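Local structure of oligopeptide ABC transporter, periplasmic oligopeptide-binding protein, putative (Thermotoga maritima MSB8, 5IPW) at residues Val119-Ser122 against Pro126-Ala129; Ala263-Ile266 against Pro272-Asp275. The protein probably binds oligopeptides in the periplasm as the solute-binding component of an ABC transporter. All blocks are in the same frame, centred on the assembly; numbering follows the deposited sequence.

Contact 1. Residues Val119-Ser122 against Pro126-Ala129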
loop_
_atom_site.group_PDB
_atom_site.type_symbol
_atom_site.label_atom_id
_atom_site.label_comp_id
_atom_site.label_asym_id
_atom_site.label_seq_id
_atom_site.Cartn_x
_atom_site.Cartn_y
_atom_site.Cartn_z
ATOM N N VAL A 119 -2.267 10.902 27.097
ATOM C CA VAL A 119 -1.433 11.163 25.936
ATOM C C VAL A 119 -1.355 12.663 25.717
ATOM O O VAL A 119 -2.369 13.357 25.715
ATOM C CB VAL A 119 -1.976 10.510 24.654
ATOM C CG1 VAL A 119 -1.224 11.028 23.433
ATOM C CG2 VAL A 119 -1.860 8.997 24.729
ATOM N N LYS A 120 -0.140 13.152 25.515
ATOM C CA LYS A 120 0.078 14.558 25.281
ATOM C C LYS A 120 0.718 14.774 23.918
ATOM O O LYS A 120 1.497 13.945 23.457
ATOM C CB LYS A 120 0.945 15.138 26.406
ATOM C CG LYS A 120 0.172 15.354 27.704
ATOM C CD LYS A 120 1.074 15.444 28.930
ATOM C CE LYS A 120 0.813 14.327 29.942
ATOM N NZ LYS A 120 1.135 12.961 29.443
ATOM N N TRP A 121 0.361 15.885 23.276
ATOM C CA TRP A 121 1.038 16.349 22.062
ATOM C C TRP A 121 2.491 16.678 22.369
ATOM O O TRP A 121 2.867 16.808 23.534
ATOM C CB TRP A 121 0.355 17.605 21.505
ATOM C CG TRP A 121 -1.023 17.369 20.977
ATOM C CD1 TRP A 121 -2.198 17.478 21.666
ATOM C CD2 TRP A 121 -1.373 16.987 19.647
ATOM N NE1 TRP A 121 -3.256 17.178 20.848
ATOM C CE2 TRP A 121 -2.780 16.870 19.603
ATOM C CE3 TRP A 121 -0.637 16.723 18.491
ATOM C CZ2 TRP A 121 -3.463 16.506 18.442
ATOM C CZ3 TRP A 121 -1.314 16.361 17.340
ATOM C CH2 TRP A 121 -2.712 16.248 17.326
ATOM N N SER A 122 3.298 16.845 21.321
ATOM C CA SER A 122 4.745 17.084 21.472
ATOM C C SER A 122 5.110 18.375 22.227
ATOM O O SER A 122 6.231 18.521 22.699
ATOM C CB SER A 122 5.428 17.061 20.105
ATOM O OG SER A 122 4.886 18.047 19.243
ATOM N N PRO A 126 -2.765 18.317 26.170
ATOM C CA PRO A 126 -3.456 17.028 26.157
ATOM C C PRO A 126 -4.077 16.650 24.816
ATOM O O PRO A 126 -4.645 17.485 24.116
ATOM C CB PRO A 126 -4.543 17.184 27.227
ATOM C CG PRO A 126 -4.678 18.649 27.444
ATOM C CD PRO A 126 -3.346 19.252 27.148
ATOM N N TYR A 127 -3.953 15.375 24.479
ATOM C CA TYR A 127 -4.563 14.825 23.290
ATOM C C TYR A 127 -5.833 14.113 23.710
ATOM O O TYR A 127 -5.805 13.273 24.616
ATOM C CB TYR A 127 -3.621 13.837 22.616
ATOM C CG TYR A 127 -4.244 13.103 21.466
ATOM C CD1 TYR A 127 -4.673 13.780 20.343
ATOM C CD2 TYR A 127 -4.420 11.727 21.509
ATOM C CE1 TYR A 127 -5.253 13.111 19.279
ATOM C CE2 TYR A 127 -5.004 11.047 20.452
ATOM C CZ TYR A 127 -5.412 11.746 19.338
ATOM O OH TYR A 127 -5.970 11.070 18.284
ATOM N N THR A 128 -6.933 14.452 23.038
ATOM C CA THR A 128 -8.250 13.938 23.373
ATOM C C THR A 128 -8.984 13.613 22.094
ATOM O O THR A 128 -8.492 13.892 21.003
ATOM C CB THR A 128 -9.074 14.971 24.164
ATOM O OG1 THR A 128 -9.395 16.080 23.318
ATOM C CG2 THR A 128 -8.290 15.469 25.370
ATOM N N ALA A 129 -10.173 13.037 22.235
ATOM C CA ALA A 129 -11.005 12.706 21.086
ATOM C C ALA A 129 -11.535 13.950 20.390
ATOM O O ALA A 129 -11.967 13.879 19.242
ATOM C CB ALA A 129 -12.159 11.816 21.511
#
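Y127 packs against V119 and W121 across the tight loop that brings the two segments together. Its CG stands anti to the backbone N (chi1 173°), which sends the ring along between the two neighbours. V119 runs alongside Y127 and touches it mainly through one branch: CG1, itself anti to the backbone N, meets Y127 CB at 3.8 Å and lies equally close to Y127 CD2. The W121 contact is different in kind. Here the indole presents a face to the edge of the phenol in an offset edge-to-face pair, the planes 86° apart and the centroids of the six-membered indole ring and the Y127 ring 5.4 Å apart; the nearest atoms are W121 CZ2 and Y127 CD1, at 3.5 Å. Y127 CB adds an off-centre CH-pi contact, 4.2 Å from the centroid of the five-membered W121 ring. The loop joins strand 110-115 to helix 129-140, and its W121, P126, Y127, T128 and A129 are consistent with the pattern of family 5 solute-binding proteins. T128 is the N-cap, with OG1 bonded to the N of H130. The backbones bridge once, K120 opposite P126, beside a hydrogen bond from Y127 N to V119 O of 2.8 Å, with N-H...O at 163°. P126 O lies in the indole plane beside the CD1 edge, 3.5 Å from W121 CD1, while a hydrogen bond from NE1 to OD2 of D131 ties the indole. At the far end of the phenol, the buried Y127 OH is hydrogen-bonded to T188 O.

Contact 2. Residues Ala263-Ile266 against Pro272-Asp275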
loop_
_atom_site.group_PDB
_atom_site.type_symbol
_atom_site.label_atom_id
_atom_site.label_comp_id
_atom_site.label_asym_id
_atom_site.label_seq_id
_atom_site.Cartn_x
_atom_site.Cartn_y
_atom_site.Cartn_z
ATOM N N ALA A 263 4.462 5.572 23.205
ATOM C CA ALA A 263 4.676 4.135 23.145
ATOM C C ALA A 263 5.986 3.801 23.807
ATOM O O ALA A 263 6.904 4.608 23.812
ATOM C CB ALA A 263 4.684 3.651 21.711
ATOM N N VAL A 264 6.061 2.599 24.363
ATOM C CA VAL A 264 7.275 2.088 24.969
ATOM C C VAL A 264 7.601 0.679 24.484
ATOM O O VAL A 264 6.810 0.028 23.807
ATOM C CB VAL A 264 7.180 2.065 26.509
ATOM C CG1 VAL A 264 6.858 3.450 27.057
ATOM C CG2 VAL A 264 6.127 1.066 26.983
ATOM N N ASP A 265 8.812 0.272 24.821
ATOM C CA ASP A 265 9.323 -1.093 24.748
ATOM C C ASP A 265 8.636 -2.063 25.659
ATOM O O ASP A 265 7.993 -1.672 26.622
ATOM C CB ASP A 265 10.750 -1.083 25.308
ATOM C CG ASP A 265 11.757 -1.135 24.274
ATOM O OD1 ASP A 265 11.369 -1.110 23.094
ATOM O OD2 ASP A 265 12.940 -1.202 24.637
ATOM N N ILE A 266 8.897 -3.342 25.424
ATOM C CA ILE A 266 8.615 -4.360 26.425
ATOM C C ILE A 266 9.398 -4.138 27.728
ATOM O O ILE A 266 8.950 -4.564 28.777
ATOM C CB ILE A 266 8.817 -5.801 25.890
ATOM C CG1 ILE A 266 10.242 -6.042 25.393
ATOM C CG2 ILE A 266 7.830 -6.087 24.768
ATOM C CD1 ILE A 266 10.491 -7.457 24.900
ATOM N N PRO A 272 10.934 7.030 20.450
ATOM C CA PRO A 272 11.819 6.150 19.669
ATOM C C PRO A 272 13.140 5.892 20.361
ATOM O O PRO A 272 13.458 6.551 21.325
ATOM C CB PRO A 272 12.051 6.936 18.373
ATOM C CG PRO A 272 11.820 8.356 18.744
ATOM C CD PRO A 272 10.751 8.340 19.802
ATOM N N TYR A 273 13.903 4.929 19.876
ATOM C CA TYR A 273 15.247 4.721 20.386
ATOM C C TYR A 273 16.174 5.825 19.881
ATOM O O TYR A 273 16.995 6.359 20.620
ATOM C CB TYR A 273 15.784 3.397 19.890
ATOM C CG TYR A 273 15.143 2.162 20.488
ATOM C CD1 TYR A 273 15.189 1.921 21.850
ATOM C CD2 TYR A 273 14.548 1.212 19.678
ATOM C CE1 TYR A 273 14.635 0.772 22.389
ATOM C CE2 TYR A 273 14.002 0.065 20.205
ATOM C CZ TYR A 273 14.039 -0.141 21.560
ATOM O OH TYR A 273 13.510 -1.294 22.065
ATOM N N ILE A 274 16.000 6.167 18.612
ATOM C CA ILE A 274 16.863 7.108 17.916
ATOM C C ILE A 274 16.509 8.559 18.274
ATOM O O ILE A 274 15.338 8.940 18.268
ATOM C CB ILE A 274 16.775 6.854 16.397
ATOM C CG1 ILE A 274 17.267 5.432 16.105
ATOM C CG2 ILE A 274 17.591 7.884 15.626
ATOM C CD1 ILE A 274 16.940 4.941 14.719
ATOM N N ASP A 275 17.530 9.353 18.593
ATOM C CA ASP A 275 17.340 10.731 19.048
ATOM C C ASP A 275 17.005 11.680 17.896
ATOM O O ASP A 275 16.117 12.537 18.016
ATOM C CB ASP A 275 18.600 11.233 19.758
ATOM C CG ASP A 275 18.770 10.667 21.163
ATOM O OD1 ASP A 275 17.779 10.195 21.767
ATOM O OD2 ASP A 275 19.908 10.727 21.686
#
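A single polar contact between two buried side chains, D265 and Y273, spans the connection that leaves strand 263-265, an outermost strand of a three-stranded mixed sheet, and leads to strand 276-281 of a second mixed sheet. In this example of the periplasmic binding protein fold, the two residues meet across the link between sheets, alongside backbone hydrogen bonding between A263 and L271. That bonding lies at the start of the return run, and the peptide before P272 is cis, where the chain comes back from the strand. Little surface is shared: only 87 Å² is buried between the segments, practically all of it by these two residues. The acid approaches the oxygen end of the phenol: both carboxylate oxygens have Y273 OH as their nearest atom across the contact, with CZ next, OD1 lying 3.2 Å and OD2 3.4 Å from Y273 CZ. The acid's side chain runs roughly perpendicular to the tyrosine's, its carboxylate turned 65° from the ring plane. With CG beside its own backbone N (chi1 -70°), Y273 extends its ring across the gap to the carboxylate. The modelled hydrogen bond runs from Y273 OH to D265 OD2 at 2.6 Å, but the hydroxyl sits too close to both CG and OD1 of D265 in this 2.6 Å structure. Its place is therefore uncertain, and both the length of the bond and the choice of oxygen are to be taken with caution. Both groups have further partners: the G57 amide N is hydrogen-bonded to Y273 OH, and D265 OD2 also pairs with N269 ND2.

In the fold
Contacts 1 and 2 follow one another along the chain, the loop of 119-129 closing well before that of 263-275 begins, and they lie on the same side of the chain's centre, about 28 and 25 Å from it. Their own centres are 18 Å apart and their nearest atoms about 7 Å, so they do not touch. What they share is surroundings. The run around R42 borders segments of both: K120 NZ is hydrogen-bonded to R42 O and V119 packs on P44, while V264 packs on L43. The end of strand 252-257 likewise borders segments of both contacts, where R257 pairs with D275 and S122 touches the adjoining N258.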